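Local coordinates for glycoside hydrolase family 16 protein (Bacteroides ovatus, PDB 7KR6) that probably hydrolyses beta-glucans, including mixed-linkage chains, as an endo-acting glucanase of the jelly-roll family 16 glycoside hydrolases, at residues K137-A141 with C142-D146. The protein carries 1 engineered substitution. Numbering follows the deposited sequence.
Sequences KQWPA and CGEID. With G2F (2-deoxy-2-fluoro-alpha-D-glucopyranose), chain C; BGC (beta-D-glucopyranose), chain B; BGC (beta-D-glucopyranose), chain D.
Trp-139 and Glu-144 meet at the rim of the indole: CB of Glu-144 lies 3.8 Å from NE1 of Trp-139, close to the ring plane, with indole and carboxylate planes inclined by 59°. CG of Trp-139 stands anti to the backbone N (chi1 -175°), which sends the ring out along the bound glycan. CB of Pro-140, which follows a cis peptide bond, packs over the centre of one indole face, while the chain B glucose lies over the opposite face, offset toward its rim, with C5 3.6 Å from CG of Trp-139, a CH-pi type of sugar stacking. F2 of the fluoroglucose approaches the indole obliquely, 3.3 Å from NE1.

A type I turn from Pro-140 to Gly-143 lies between the two side chains, closed by Gly-143 N donating to Pro-140 O at 2.9 Å. Within the turn, SG of Cys-142 lies 3.7 Å from CA of Trp-139, oblique to the five-membered ring. Gln-138, extended beyond CG and pointing away from 142-146, gives a weak hydrogen bond from NE2 to O3 of the chain D glucose (2.8 Å).

From strand 144-150, Glu-144 bends at chi2 (-122°) and joins its OE1 covalently to C1 of the fluoroglucose at 1.4 Å. This glycosyl-enzyme ester is consistent with Glu-144 being the nucleophile of a retaining family 16 enzyme, and the 2-fluoro group probably slows its breakdown.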
loop_
_atom_site.group_PDB
_atom_site.type_symbol
_atom_site.label_atom_id
_atom_site.label_comp_id
_atom_site.label_asym_id
_atom_site.label_seq_id
_atom_site.Cartn_x
_atom_site.Cartn_y
_atom_site.Cartn_z
ATOM N N LYS A 137 13.050 -10.469 -18.060
ATOM C CA LYS A 137 13.316 -10.441 -16.602
ATOM C C LYS A 137 12.055 -10.887 -15.873
ATOM O O LYS A 137 10.993 -10.631 -16.393
ATOM C CB LYS A 137 13.785 -9.060 -16.164
ATOM C CG LYS A 137 15.031 -8.604 -16.901
ATOM C CD LYS A 137 15.651 -7.393 -16.320
ATOM C CE LYS A 137 17.103 -7.226 -16.710
ATOM N NZ LYS A 137 17.228 -6.257 -17.827
ATOM N N GLN A 138 12.218 -11.614 -14.779
ATOM C CA GLN A 138 11.057 -12.079 -13.993
ATOM C C GLN A 138 10.588 -10.883 -13.159
ATOM O O GLN A 138 11.498 -10.148 -12.680
ATOM C CB GLN A 138 11.412 -13.250 -13.085
ATOM C CG GLN A 138 10.153 -13.942 -12.579
ATOM C CD GLN A 138 10.433 -15.285 -11.963
ATOM O OE1 GLN A 138 11.578 -15.741 -11.933
ATOM N NE2 GLN A 138 9.391 -15.902 -11.428
ATOM N N TRP A 139 9.260 -10.719 -13.022
ATOM C CA TRP A 139 8.662 -9.717 -12.090
ATOM C C TRP A 139 9.410 -9.836 -10.777
ATOM O O TRP A 139 9.640 -10.943 -10.294
ATOM C CB TRP A 139 7.149 -9.962 -11.907
ATOM C CG TRP A 139 6.430 -8.931 -11.084
ATOM C CD1 TRP A 139 5.700 -7.845 -11.519
ATOM C CD2 TRP A 139 6.348 -8.912 -9.655
ATOM N NE1 TRP A 139 5.223 -7.132 -10.455
ATOM C CE2 TRP A 139 5.564 -7.792 -9.290
ATOM C CE3 TRP A 139 6.877 -9.734 -8.652
ATOM C CZ2 TRP A 139 5.332 -7.475 -7.963
ATOM C CZ3 TRP A 139 6.621 -9.429 -7.336
ATOM C CH2 TRP A 139 5.865 -8.307 -7.001
ATOM N N PRO A 140 9.764 -8.738 -10.069
ATOM C CA PRO A 140 9.452 -7.374 -10.474
ATOM C C PRO A 140 10.545 -6.691 -11.288
ATOM O O PRO A 140 10.435 -5.522 -11.574
ATOM C CB PRO A 140 9.336 -6.664 -9.114
ATOM C CG PRO A 140 10.369 -7.344 -8.257
ATOM C CD PRO A 140 10.378 -8.778 -8.746
ATOM N N ALA A 141 11.595 -7.420 -11.663
ATOM C CA ALA A 141 12.717 -6.780 -12.384
ATOM C C ALA A 141 12.317 -6.340 -13.796
ATOM O O ALA A 141 13.047 -5.539 -14.404
ATOM C CB ALA A 141 13.875 -7.751 -12.411
ATOM N N CYS A 142 11.214 -6.854 -14.368
ATOM C CA CYS A 142 10.707 -6.342 -15.660
ATOM C C CYS A 142 10.054 -4.969 -15.465
ATOM O O CYS A 142 9.936 -4.257 -16.437
ATOM C CB CYS A 142 9.713 -7.299 -16.272
ATOM S SG CYS A 142 8.353 -7.730 -15.154
ATOM N N GLY A 143 9.698 -4.614 -14.220
ATOM C CA GLY A 143 8.950 -3.380 -13.943
ATOM C C GLY A 143 7.467 -3.603 -14.172
ATOM O O GLY A 143 7.067 -4.389 -15.050
ATOM N N GLU A 144 6.637 -2.955 -13.362
ATOM C CA GLU A 144 5.184 -3.038 -13.501
ATOM C C GLU A 144 4.601 -1.645 -13.226
ATOM O O GLU A 144 5.009 -0.983 -12.208
ATOM C CB GLU A 144 4.589 -4.045 -12.529
ATOM C CG GLU A 144 3.196 -4.501 -12.865
ATOM C CD GLU A 144 2.168 -4.255 -11.781
ATOM O OE1 GLU A 144 1.534 -5.241 -11.338
ATOM O OE2 GLU A 144 2.062 -3.087 -11.318
ATOM N N ILE A 145 3.709 -1.215 -14.100
ATOM C CA ILE A 145 2.884 0.009 -13.898
ATOM C C ILE A 145 1.444 -0.451 -13.803
ATOM O O ILE A 145 0.930 -1.003 -14.769
ATOM C CB ILE A 145 3.051 1.049 -15.008
ATOM C CG1 ILE A 145 4.518 1.378 -15.274
ATOM C CG2 ILE A 145 2.250 2.268 -14.634
ATOM C CD1 ILE A 145 4.703 2.156 -16.538
ATOM N N ASP A 146 0.848 -0.260 -12.634
ATOM C CA ASP A 146 -0.581 -0.529 -12.417
ATOM C C ASP A 146 -1.285 0.795 -12.651
ATOM O O ASP A 146 -1.319 1.614 -11.751
ATOM C CB ASP A 146 -0.799 -1.202 -11.084
ATOM C CG ASP A 146 -2.183 -1.716 -10.871
ATOM O OD1 ASP A 146 -2.940 -1.834 -11.881
ATOM O OD2 ASP A 146 -2.409 -2.107 -9.660
HETATM C C1 G2F C . 0.665 -5.154 -10.211
HETATM C C2 G2F C . 0.989 -6.342 -9.372
HETATM C C3 G2F C . 0.527 -7.629 -10.023
HETATM C C4 G2F C . -0.963 -7.531 -10.234
HETATM C C5 G2F C . -1.201 -6.308 -11.174
HETATM C C6 G2F C . -2.623 -6.051 -11.615
HETATM O O3 G2F C . 0.884 -8.745 -9.214
HETATM O O4 G2F C . -1.423 -8.804 -10.811
HETATM O O5 G2F C . -0.716 -5.079 -10.597
HETATM O O6 G2F C . -3.515 -6.033 -10.438
HETATM F F2 G2F C . 2.382 -6.311 -9.057
HETATM C C2 BGC B . 2.303 -10.535 -8.495
HETATM C C3 BGC B . 3.550 -11.303 -9.005
HETATM C C4 BGC B . 3.450 -11.663 -10.470
HETATM C C5 BGC B . 3.143 -10.431 -11.346
HETATM C C6 BGC B . 2.929 -10.718 -12.811
HETATM C C1 BGC B . 2.092 -9.408 -9.470
HETATM O O2 BGC B . 2.422 -10.095 -7.175
HETATM O O3 BGC B . 3.660 -12.440 -8.141
HETATM O O4 BGC B . 4.697 -12.285 -10.888
HETATM O O5 BGC B . 1.927 -9.812 -10.820
HETATM O O6 BGC B . 1.823 -11.636 -12.997
HETATM C C2 BGC D . 5.895 -13.763 -12.240
HETATM C C3 BGC D . 5.953 -15.217 -12.704
HETATM C C4 BGC D . 5.740 -16.116 -11.524
HETATM C C5 BGC D . 4.435 -15.741 -10.809
HETATM C C6 BGC D . 4.194 -16.633 -9.620
HETATM C C1 BGC D . 4.556 -13.480 -11.529
HETATM O O2 BGC D . 6.000 -12.921 -13.370
HETATM O O3 BGC D . 7.285 -15.411 -13.168
HETATM O O4 BGC D . 5.583 -17.461 -12.007
HETATM O O5 BGC D . 4.491 -14.356 -10.424
HETATM O O6 BGC D . 5.151 -16.491 -8.582
#